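Side-chain contacts in hypoxanthine-guanine phosphoribosyltransferase (Leishmania tarentolae, PDB 1PZM), which probably converts hypoxanthine and guanine to their nucleoside monophosphates with 5-phosphoribosyl diphosphate in purine salvage, and is seen here with bound GMP: residues A46-F51 against P146-T151; T26-E31 against P170-P175. One frame throughout, in Å; residues are numbered along the deposited sequence.

Contact 1 (A46-F51 against P146-T151); sequences ADYKDF and PASLKT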
loop_
_atom_site.group_PDB
_atom_site.type_symbol
_atom_site.label_atom_id
_atom_site.label_comp_id
_atom_site.label_asym_id
_atom_site.label_seq_id
_atom_site.Cartn_x
_atom_site.Cartn_y
_atom_site.Cartn_z
ATOM N N ALA A 46 -2.604 -10.260 21.048
ATOM C CA ALA A 46 -2.795 -11.099 22.232
ATOM C C ALA A 46 -2.289 -12.484 21.867
ATOM O O ALA A 46 -1.633 -13.141 22.681
ATOM C CB ALA A 46 -4.307 -11.165 22.676
ATOM N N ASP A 47 -2.563 -12.899 20.625
ATOM C CA ASP A 47 -2.182 -14.212 20.169
ATOM C C ASP A 47 -0.665 -14.295 20.021
ATOM O O ASP A 47 -0.101 -15.375 20.076
ATOM C CB ASP A 47 -2.861 -14.549 18.851
ATOM C CG ASP A 47 -4.345 -14.810 18.989
ATOM O OD1 ASP A 47 -4.845 -15.115 20.115
ATOM O OD2 ASP A 47 -5.085 -14.776 17.974
ATOM N N TYR A 48 0.015 -13.178 19.853
ATOM C CA TYR A 48 1.460 -13.253 19.621
ATOM C C TYR A 48 2.315 -12.866 20.838
ATOM O O TYR A 48 3.559 -12.874 20.761
ATOM C CB TYR A 48 1.862 -12.374 18.412
ATOM C CG TYR A 48 1.608 -13.010 17.055
ATOM C CD1 TYR A 48 2.630 -13.672 16.360
ATOM C CD2 TYR A 48 0.348 -12.958 16.474
ATOM C CE1 TYR A 48 2.402 -14.254 15.093
ATOM C CE2 TYR A 48 0.104 -13.540 15.210
ATOM C CZ TYR A 48 1.139 -14.185 14.544
ATOM O OH TYR A 48 0.882 -14.765 13.327
ATOM N N LYS A 49 1.660 -12.452 21.919
ATOM C CA LYS A 49 2.362 -12.000 23.142
ATOM C C LYS A 49 3.441 -12.980 23.647
ATOM O O LYS A 49 4.536 -12.554 24.034
ATOM C CB LYS A 49 1.376 -11.660 24.291
ATOM C CG LYS A 49 1.870 -10.493 25.204
ATOM C CD LYS A 49 0.992 -10.348 26.464
ATOM N N ASP A 50 3.134 -14.278 23.626
ATOM C CA ASP A 50 4.084 -15.288 24.079
ATOM C C ASP A 50 5.242 -15.534 23.110
ATOM O O ASP A 50 6.136 -16.321 23.416
ATOM C CB ASP A 50 3.373 -16.627 24.355
ATOM C CG ASP A 50 2.576 -16.627 25.656
ATOM O OD1 ASP A 50 2.676 -15.656 26.451
ATOM O OD2 ASP A 50 1.816 -17.576 25.958
ATOM N N PHE A 51 5.219 -14.896 21.941
ATOM C CA PHE A 51 6.311 -15.045 20.968
ATOM C C PHE A 51 7.466 -14.087 21.174
ATOM O O PHE A 51 8.516 -14.209 20.524
ATOM C CB PHE A 51 5.799 -15.005 19.525
ATOM C CG PHE A 51 5.156 -16.287 19.086
ATOM C CD1 PHE A 51 5.681 -17.521 19.495
ATOM C CD2 PHE A 51 4.029 -16.272 18.260
ATOM C CE1 PHE A 51 5.092 -18.723 19.098
ATOM C CE2 PHE A 51 3.421 -17.479 17.848
ATOM C CZ PHE A 51 3.957 -18.704 18.274
ATOM N N PRO A 146 9.327 -20.879 7.691
ATOM C CA PRO A 146 9.130 -19.828 8.701
ATOM C C PRO A 146 8.855 -20.385 10.101
ATOM O O PRO A 146 8.425 -21.529 10.236
ATOM C CB PRO A 146 7.917 -19.070 8.176
ATOM C CG PRO A 146 7.163 -20.080 7.396
ATOM C CD PRO A 146 8.214 -20.918 6.718
ATOM N N ALA A 147 9.121 -19.605 11.138
ATOM C CA ALA A 147 8.729 -19.980 12.495
ATOM C C ALA A 147 7.223 -20.279 12.597
ATOM O O ALA A 147 6.861 -21.273 13.155
ATOM C CB ALA A 147 9.139 -18.902 13.505
ATOM N N SER A 148 6.362 -19.394 12.090
ATOM C CA SER A 148 4.934 -19.683 11.987
ATOM C C SER A 148 4.361 -18.969 10.761
ATOM O O SER A 148 4.949 -18.018 10.230
ATOM C CB SER A 148 4.216 -19.221 13.230
ATOM O OG SER A 148 4.382 -17.808 13.302
ATOM N N LEU A 149 3.227 -19.468 10.288
ATOM C CA LEU A 149 2.511 -18.846 9.193
ATOM C C LEU A 149 1.053 -18.658 9.578
ATOM O O LEU A 149 0.367 -19.633 9.975
ATOM C CB LEU A 149 2.565 -19.728 7.966
ATOM C CG LEU A 149 1.609 -19.193 6.884
ATOM C CD1 LEU A 149 2.158 -17.842 6.361
ATOM C CD2 LEU A 149 1.343 -20.198 5.758
ATOM N N LYS A 150 0.563 -17.436 9.435
ATOM C CA LYS A 150 -0.843 -17.190 9.700
ATOM C C LYS A 150 -1.398 -16.341 8.542
ATOM O O LYS A 150 -0.620 -15.758 7.771
ATOM C CB LYS A 150 -1.084 -16.485 11.048
ATOM C CG LYS A 150 -0.741 -17.286 12.337
ATOM C CD LYS A 150 -1.723 -18.430 12.666
ATOM C CE LYS A 150 -1.089 -19.386 13.705
ATOM N NZ LYS A 150 -1.643 -20.796 13.622
ATOM N N THR A 151 -2.732 -16.332 8.398
ATOM C CA THR A 151 -3.374 -15.564 7.349
ATOM C C THR A 151 -4.381 -14.627 7.918
ATOM O O THR A 151 -5.232 -15.035 8.772
ATOM C CB THR A 151 -4.090 -16.493 6.348
ATOM O OG1 THR A 151 -5.000 -17.383 7.084
ATOM C CG2 THR A 151 -3.109 -17.424 5.686
HETATM O O HOH W 1 3.032 -15.839 12.120
#
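The phenol of Tyr-48, near the C-terminal end of helix 30-48, drops onto the start of strand 148-156 and brings its hydroxyl against Lys-150. Tyr-48 OH lies 3.2 Å from Lys-150 CG and 3.5 Å from Lys-150 CB, a close approach of oxygen to methylene carbons. With its CG beside the backbone N (chi1 -80°), the ring leans out from the helix so that the hydroxyl end does the touching. At the edge of the ring, in its plane, a water bridges the two hydroxyls, its oxygen 2.7 Å from Tyr-48 OH and 2.7 Å from Ser-148 OG. Ser-148 OG, itself 4.4 Å from Tyr-48 CE1, also hydrogen-bonds His-120 ND1, so the serine ties the water to the neighbouring strand, and Met-122 of that strand and Leu-53 also pack on the buried Tyr-48.

Away from this close-fitting phenol the contact is loose. The lysine chain bends at chi2 (-72°), carrying its ammonium away from the helix, where its ion pair with Asp-168 is long and weak. Phe-51 is exposed and turns toward the strand without reaching it, stacking instead on His-120. The whole is a helix packed on a face of the parallel beta-sheet, the alpha/beta core of type I phosphoribosyltransferases.

Contact 2 (T26-E31 against P170-P175); sequences TLVTQE and PVITIP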
loop_
_atom_site.group_PDB
_atom_site.type_symbol
_atom_site.label_atom_id
_atom_site.label_comp_id
_atom_site.label_asym_id
_atom_site.label_seq_id
_atom_site.Cartn_x
_atom_site.Cartn_y
_atom_site.Cartn_z
ATOM N N THR A 26 -23.284 0.310 -0.797
ATOM C CA THR A 26 -22.181 0.266 0.127
ATOM C C THR A 26 -22.367 -0.970 0.963
ATOM O O THR A 26 -23.427 -1.132 1.568
ATOM C CB THR A 26 -22.272 1.520 1.024
ATOM O OG1 THR A 26 -22.132 2.663 0.178
ATOM C CG2 THR A 26 -21.079 1.610 2.007
ATOM N N LEU A 27 -21.351 -1.828 1.001
ATOM C CA LEU A 27 -21.433 -3.058 1.757
ATOM C C LEU A 27 -20.826 -2.777 3.152
ATOM O O LEU A 27 -21.447 -3.096 4.156
ATOM C CB LEU A 27 -20.681 -4.209 1.057
ATOM C CG LEU A 27 -20.797 -5.569 1.807
ATOM C CD1 LEU A 27 -22.292 -6.149 1.938
ATOM C CD2 LEU A 27 -19.870 -6.638 1.184
ATOM N N VAL A 28 -19.640 -2.123 3.199
ATOM C CA VAL A 28 -18.984 -1.833 4.478
ATOM C C VAL A 28 -18.342 -0.461 4.354
ATOM O O VAL A 28 -17.614 -0.224 3.379
ATOM C CB VAL A 28 -17.826 -2.842 4.796
ATOM C CG1 VAL A 28 -17.351 -2.691 6.266
ATOM C CG2 VAL A 28 -18.251 -4.328 4.475
ATOM N N THR A 29 -18.613 0.434 5.323
ATOM C CA THR A 29 -18.018 1.724 5.252
ATOM C C THR A 29 -16.585 1.611 5.746
ATOM O O THR A 29 -16.182 0.631 6.469
ATOM C CB THR A 29 -18.758 2.772 6.060
ATOM O OG1 THR A 29 -18.685 2.401 7.456
ATOM C CG2 THR A 29 -20.253 2.828 5.676
ATOM N N GLN A 30 -15.837 2.595 5.314
ATOM C CA GLN A 30 -14.490 2.835 5.817
ATOM C C GLN A 30 -14.367 2.750 7.385
ATOM O O GLN A 30 -13.475 2.030 7.941
ATOM C CB GLN A 30 -14.024 4.229 5.313
ATOM C CG GLN A 30 -12.796 4.822 6.016
ATOM C CD GLN A 30 -12.339 6.117 5.365
ATOM O OE1 GLN A 30 -11.574 6.071 4.352
ATOM N NE2 GLN A 30 -12.791 7.307 5.916
ATOM N N GLU A 31 -15.266 3.467 8.067
ATOM C CA GLU A 31 -15.301 3.483 9.540
ATOM C C GLU A 31 -15.481 2.052 10.090
ATOM O O GLU A 31 -14.855 1.663 11.094
ATOM C CB GLU A 31 -16.488 4.373 10.017
ATOM C CG GLU A 31 -16.204 5.871 9.724
ATOM C CD GLU A 31 -15.950 6.225 8.222
ATOM O OE1 GLU A 31 -16.712 5.747 7.347
ATOM O OE2 GLU A 31 -15.015 7.061 7.956
ATOM N N PRO A 170 -10.203 -13.967 9.725
ATOM C CA PRO A 170 -11.100 -13.457 8.704
ATOM C C PRO A 170 -11.844 -12.294 9.377
ATOM O O PRO A 170 -12.709 -12.526 10.251
ATOM C CB PRO A 170 -12.046 -14.613 8.469
ATOM C CG PRO A 170 -12.069 -15.435 9.788
ATOM C CD PRO A 170 -10.849 -14.982 10.577
ATOM N N VAL A 171 -11.558 -11.075 8.948
ATOM C CA VAL A 171 -12.057 -9.906 9.684
ATOM C C VAL A 171 -13.547 -9.764 9.503
ATOM O O VAL A 171 -14.298 -9.596 10.457
ATOM C CB VAL A 171 -11.334 -8.630 9.210
ATOM C CG1 VAL A 171 -11.813 -7.447 10.024
ATOM C CG2 VAL A 171 -9.834 -8.782 9.418
ATOM N N ILE A 172 -13.988 -9.843 8.257
ATOM C CA ILE A 172 -15.426 -9.751 7.982
ATOM C C ILE A 172 -15.840 -10.890 7.077
ATOM O O ILE A 172 -15.149 -11.138 6.084
ATOM C CB ILE A 172 -15.741 -8.422 7.278
ATOM C CG1 ILE A 172 -15.110 -7.252 8.051
ATOM C CG2 ILE A 172 -17.263 -8.268 7.087
ATOM C CD1 ILE A 172 -15.304 -5.881 7.350
ATOM N N THR A 173 -16.951 -11.570 7.401
ATOM C CA THR A 173 -17.432 -12.702 6.589
ATOM C C THR A 173 -18.636 -12.219 5.806
ATOM O O THR A 173 -19.535 -11.652 6.396
ATOM C CB THR A 173 -17.800 -13.872 7.522
ATOM O OG1 THR A 173 -16.590 -14.366 8.107
ATOM C CG2 THR A 173 -18.373 -15.129 6.728
ATOM N N ILE A 174 -18.660 -12.413 4.479
ATOM C CA ILE A 174 -19.748 -11.833 3.671
ATOM C C ILE A 174 -20.243 -12.848 2.686
ATOM O O ILE A 174 -19.542 -13.812 2.382
ATOM C CB ILE A 174 -19.285 -10.613 2.828
ATOM C CG1 ILE A 174 -18.209 -11.063 1.823
ATOM C CG2 ILE A 174 -18.808 -9.460 3.716
ATOM C CD1 ILE A 174 -17.726 -9.967 0.813
ATOM N N PRO A 175 -21.445 -12.648 2.164
ATOM C CA PRO A 175 -21.955 -13.594 1.162
ATOM C C PRO A 175 -21.272 -13.377 -0.181
ATOM O O PRO A 175 -20.409 -12.487 -0.348
ATOM C CB PRO A 175 -23.478 -13.349 1.140
ATOM C CG PRO A 175 -23.680 -12.002 1.737
ATOM C CD PRO A 175 -22.393 -11.556 2.460
#
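Leu-27 and Val-28, on the edge of the small antiparallel sheet, meet Ile-174, just beyond strand 169-173, and Ile-172 within that strand, an apolar seam between the hood-like part of the phosphoribosyltransferase fold and its parallel core sheet. The two residues form a classic beta bulge: both face Ile-196 on the adjoining strand 196-199, and the pair consequently sends two successive side chains toward the same partner segment.

Leu-27 has the most surface buried. The branch that does the touching is CD2, 3.9 Å from Ile-174 CG2 and 4.0 Å from Ile-174 CD1. One methyl thus rests against both arms of the isoleucine, and the two side chains run across each other at a slant. In Ile-174 CG1 lies between the backbone N and the carbonyl carbon (chi1 63°), while CG2 is beside the N; this splays the two arms so that each offers a methyl to the leucine.

Val-28, buried and also packed on Val-33 of helix 30-48, makes a narrower contact. It is joined to Ile-172 end to end, methyl against methyl, while Ile-172 is backed on its own sheet by Leu-154 and Leu-155.

The seam borders the nucleotide site. Ile-174 packs on Lys-157, whose side chain is about 4 Å from its own, and the Ile-174 side chain is about 6 Å from the bound GMP; Leu-27 is about 4 Å from Val-179, side chain to side chain. Both neighbours bind GMP. At the far end of the seam, Val-28 CG1 meets Ile-172 CD1 at 3.9 Å, the extended isoleucine chain (chi2 176°) carrying that terminal methyl out to the valine.

Contact 1 and contact 2 have centres about 25 Å apart, and their nearest atoms are about 5 Å apart without touching. They use opposite ends of helix 30-48: residues 26-31 lead into it and residues 46-51 leave it. Their partner segments lie on strands 148-156 and 169-173, parallel neighbours in the core sheet that follow one another in the chain. The order 26-31, 46-51, 146-151, 170-175 nests contact 1 inside the loop closed by contact 2. Contact 1 joins the C-terminal part of the helix to the sheet away from the annotated sites, whereas contact 2, at the N-terminal approach to the helix and with the antiparallel sheet, borders the GMP site.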